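Local coordinates for protein UDP-galactopyranose mutase (Deinococcus radiodurans, PDB 3HDQ) that binds FAD and UDP-galactopyranose and probably interconverts UDP-galactopyranose and UDP-galactofuranose as a flavin-dependent mutase, at residues H63-Y69 against P81-H85. Residue numbers count along the deposited sequence, not the author numbering.
Sequences HIGGNAY and PYGPH. With FAD (flavin-adenine dinucleotide), chain L.
Two loops of the Rossmann-type FAD-binding domain meet here to form part of the flavin cofactor's pocket: segment 63-69 follows strand 55-58, and the loop 81-85 runs between strands 78-79 and 88-89. The register pairs Asn67 with Tyr82 (CA-CA 5.8 Å), Ala68 with His85 and Tyr69 with Pro81, and 344 Å² is buried in total. Glycines shape the first loop. Gly65 (phi/psi 92/-4) and Gly66 (53/-137) have positive phi, and a CB on Gly66 would clash with FAD O1A. The short 3-10 turn at 67-68 is closed by Ala68 N to Gly65 O (3.0 Å), while Asn67 N donates to FAD O1A (2.9 Å), a backbone grip on a phosphate.

One direct hydrogen bond joins the segments, His63 NE2 with Tyr82 OH (2.7 Å, 171°); the p rotamer of His63 also lets His63 ND1 donate to Ile64 O (2.7 Å). Tyr82 (chi1 m) turns its ring toward the other loop, Tyr82 CD1 lying 3.5 Å from Asn67 O, and Arg61 makes a cation-pi contact with this ring. Pro81 CG packs on Tyr69 CD2 (3.8 Å).

His85 (chi1 m) is sandwiched: Ala68 CA makes a CH-pi contact 4.1 Å from the His85 ring centroid, and FAD C9A lies over the opposite face. His85 ND1 donates to Gly83 O (2.7 Å) and His85 NE2 hydrogen-bonds the ribityl O2' of FAD (3.1 Å). Neighbouring Pro84 touches the bound substrate, and Pro84 O lies 3.0 Å from FAD N5. A water ties the backbones together, donating to Asn67 O (2.6 Å) and Tyr69 O (2.7 Å) and accepting from Tyr82 N (3.0 Å).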
loop_
_atom_site.group_PDB
_atom_site.type_symbol
_atom_site.label_atom_id
_atom_site.label_comp_id
_atom_site.label_asym_id
_atom_site.label_seq_id
_atom_site.Cartn_x
_atom_site.Cartn_y
_atom_site.Cartn_z
ATOM N N HIS A 63 -6.718 -4.049 -2.827
ATOM C CA HIS A 63 -5.263 -4.167 -2.803
ATOM C C HIS A 63 -4.836 -5.335 -3.681
ATOM O O HIS A 63 -5.658 -6.176 -4.019
ATOM C CB HIS A 63 -4.794 -4.415 -1.372
ATOM C CG HIS A 63 -5.322 -5.690 -0.793
ATOM N ND1 HIS A 63 -4.906 -6.928 -1.229
ATOM C CD2 HIS A 63 -6.250 -5.920 0.168
ATOM C CE1 HIS A 63 -5.549 -7.868 -0.556
ATOM N NE2 HIS A 63 -6.369 -7.283 0.297
ATOM N N ILE A 64 -3.555 -5.388 -4.038
ATOM C CA ILE A 64 -3.008 -6.498 -4.811
ATOM C C ILE A 64 -2.556 -7.640 -3.883
ATOM O O ILE A 64 -2.666 -7.536 -2.656
ATOM C CB ILE A 64 -1.815 -6.042 -5.689
ATOM C CG1 ILE A 64 -0.672 -5.518 -4.807
ATOM C CG2 ILE A 64 -2.266 -4.970 -6.678
ATOM C CD1 ILE A 64 0.564 -5.063 -5.557
ATOM N N GLY A 65 -2.062 -8.728 -4.466
ATOM C CA GLY A 65 -1.462 -9.788 -3.674
ATOM C C GLY A 65 -2.348 -10.938 -3.221
ATOM O O GLY A 65 -1.856 -11.894 -2.620
ATOM N N GLY A 66 -3.643 -10.879 -3.514
ATOM C CA GLY A 66 -4.540 -11.937 -3.075
ATOM C C GLY A 66 -4.443 -12.206 -1.573
ATOM O O GLY A 66 -4.392 -11.269 -0.773
ATOM N N ASN A 67 -4.422 -13.487 -1.197
ATOM C CA ASN A 67 -4.325 -13.917 0.206
ATOM C C ASN A 67 -3.007 -13.539 0.853
ATOM O O ASN A 67 -2.904 -13.499 2.081
ATOM C CB ASN A 67 -4.453 -15.452 0.328
ATOM C CG ASN A 67 -5.879 -15.917 0.296
ATOM O OD1 ASN A 67 -6.799 -15.112 0.445
ATOM N ND2 ASN A 67 -6.085 -17.213 0.091
ATOM N N ALA A 68 -1.989 -13.333 0.021
ATOM C CA ALA A 68 -0.628 -13.190 0.503
ATOM C C ALA A 68 -0.286 -11.726 0.752
ATOM O O ALA A 68 0.839 -11.392 1.122
ATOM C CB ALA A 68 0.343 -13.801 -0.481
ATOM N N TYR A 69 -1.262 -10.856 0.546
ATOM C CA TYR A 69 -1.066 -9.439 0.791
ATOM C C TYR A 69 -0.586 -9.222 2.223
ATOM O O TYR A 69 -1.084 -9.865 3.149
ATOM C CB TYR A 69 -2.394 -8.717 0.579
ATOM C CG TYR A 69 -2.405 -7.257 0.972
ATOM C CD1 TYR A 69 -1.765 -6.308 0.193
ATOM C CD2 TYR A 69 -3.090 -6.827 2.094
ATOM C CE1 TYR A 69 -1.798 -4.965 0.528
ATOM C CE2 TYR A 69 -3.127 -5.493 2.442
ATOM C CZ TYR A 69 -2.473 -4.569 1.654
ATOM O OH TYR A 69 -2.496 -3.243 1.988
ATOM N N PRO A 81 -2.876 -9.779 6.802
ATOM C CA PRO A 81 -4.305 -9.698 7.138
ATOM C C PRO A 81 -5.050 -11.029 6.990
ATOM O O PRO A 81 -6.027 -11.224 7.713
ATOM C CB PRO A 81 -4.854 -8.660 6.147
ATOM C CG PRO A 81 -3.646 -7.832 5.764
ATOM C CD PRO A 81 -2.474 -8.792 5.786
ATOM N N TYR A 82 -4.607 -11.920 6.103
ATOM C CA TYR A 82 -5.344 -13.173 5.859
ATOM C C TYR A 82 -4.660 -14.423 6.406
ATOM O O TYR A 82 -4.754 -15.507 5.811
ATOM C CB TYR A 82 -5.625 -13.372 4.364
ATOM C CG TYR A 82 -6.231 -12.162 3.708
ATOM C CD1 TYR A 82 -5.440 -11.264 2.995
ATOM C CD2 TYR A 82 -7.594 -11.905 3.801
ATOM C CE1 TYR A 82 -5.986 -10.137 2.403
ATOM C CE2 TYR A 82 -8.159 -10.779 3.200
ATOM C CZ TYR A 82 -7.343 -9.894 2.510
ATOM O OH TYR A 82 -7.885 -8.774 1.915
ATOM N N GLY A 83 -3.973 -14.276 7.537
ATOM C CA GLY A 83 -3.313 -15.407 8.161
ATOM C C GLY A 83 -1.858 -15.522 7.754
ATOM O O GLY A 83 -1.446 -14.976 6.737
ATOM N N PRO A 84 -1.075 -16.256 8.541
ATOM C CA PRO A 84 0.373 -16.337 8.329
ATOM C C PRO A 84 0.700 -16.968 6.979
ATOM O O PRO A 84 0.200 -18.052 6.673
ATOM C CB PRO A 84 0.830 -17.268 9.449
ATOM C CG PRO A 84 -0.370 -18.132 9.733
ATOM C CD PRO A 84 -1.562 -17.256 9.509
ATOM N N HIS A 85 1.517 -16.295 6.178
ATOM C CA HIS A 85 2.030 -16.879 4.937
ATOM C C HIS A 85 3.550 -17.073 4.973
ATOM O O HIS A 85 4.309 -16.105 4.930
ATOM C CB HIS A 85 1.615 -16.024 3.744
ATOM C CG HIS A 85 0.166 -16.162 3.401
ATOM N ND1 HIS A 85 -0.840 -15.882 4.302
ATOM C CD2 HIS A 85 -0.448 -16.577 2.268
ATOM C CE1 HIS A 85 -2.010 -16.117 3.738
ATOM N NE2 HIS A 85 -1.799 -16.536 2.504
HETATM P PA FAD L . -5.720 -15.882 -4.272
HETATM O O1A FAD L . -4.771 -15.319 -3.388
HETATM O O2A FAD L . -6.844 -16.300 -3.541
HETATM O O5B FAD L . -6.109 -14.762 -5.265
HETATM C C5B FAD L . -7.179 -14.812 -6.130
HETATM C C4B FAD L . -7.707 -13.421 -6.256
HETATM O O4B FAD L . -8.780 -13.397 -7.127
HETATM C C3B FAD L . -8.243 -12.969 -4.920
HETATM O O3B FAD L . -7.547 -11.887 -4.398
HETATM C C2B FAD L . -9.657 -12.584 -5.200
HETATM O O2B FAD L . -9.950 -11.404 -4.557
HETATM C C1B FAD L . -9.682 -12.451 -6.694
HETATM N N9A FAD L . -11.030 -12.628 -7.226
HETATM C C8A FAD L . -11.869 -13.657 -7.058
HETATM N N7A FAD L . -12.991 -13.424 -7.692
HETATM C C5A FAD L . -12.900 -12.242 -8.278
HETATM C C6A FAD L . -13.756 -11.497 -9.058
HETATM N N6A FAD L . -14.860 -12.001 -9.491
HETATM N N1A FAD L . -13.379 -10.289 -9.525
HETATM C C2A FAD L . -12.162 -9.798 -9.215
HETATM N N3A FAD L . -11.324 -10.528 -8.451
HETATM C C4A FAD L . -11.679 -11.721 -7.978
HETATM N N1 FAD L . 0.903 -20.907 1.283
HETATM C C2 FAD L . 2.192 -21.154 1.541
HETATM O O2 FAD L . 2.948 -21.479 0.677
HETATM N N3 FAD L . 2.622 -21.018 2.800
HETATM C C4 FAD L . 1.771 -20.637 3.782
HETATM O O4 FAD L . 2.139 -20.512 4.901
HETATM C C4X FAD L . 0.475 -20.409 3.500
HETATM N N5 FAD L . -0.365 -20.047 4.490
HETATM C C5X FAD L . -1.662 -19.815 4.207
HETATM C C6 FAD L . -2.507 -19.433 5.220
HETATM C C7 FAD L . -3.824 -19.192 4.946
HETATM C C7M FAD L . -4.744 -18.789 6.023
HETATM C C8 FAD L . -4.293 -19.314 3.670
HETATM C C8M FAD L . -5.731 -19.051 3.428
HETATM C C9 FAD L . -3.440 -19.690 2.652
HETATM C C9A FAD L . -2.118 -19.950 2.913
HETATM N N10 FAD L . -1.256 -20.313 1.919
HETATM C C10 FAD L . 0.036 -20.546 2.233
HETATM C "C1'" FAD L . -1.725 -20.585 0.537
HETATM C "C2'" FAD L . -1.718 -19.363 -0.353
HETATM O "O2'" FAD L . -2.607 -18.469 0.215
HETATM C "C3'" FAD L . -2.181 -19.653 -1.777
HETATM O "O3'" FAD L . -1.375 -20.490 -2.481
HETATM C "C4'" FAD L . -2.023 -18.448 -2.630
HETATM O "O4'" FAD L . -2.164 -17.373 -1.753
HETATM C "C5'" FAD L . -3.071 -18.499 -3.701
HETATM O "O5'" FAD L . -2.818 -17.724 -4.814
HETATM P P FAD L . -3.958 -17.507 -5.844
HETATM O O1P FAD L . -3.573 -16.503 -6.755
HETATM O O2P FAD L . -4.127 -18.729 -6.534
HETATM O O3P FAD L . -5.260 -17.148 -5.063
HETATM O O HOH W 1 -2.321 -12.061 4.203
#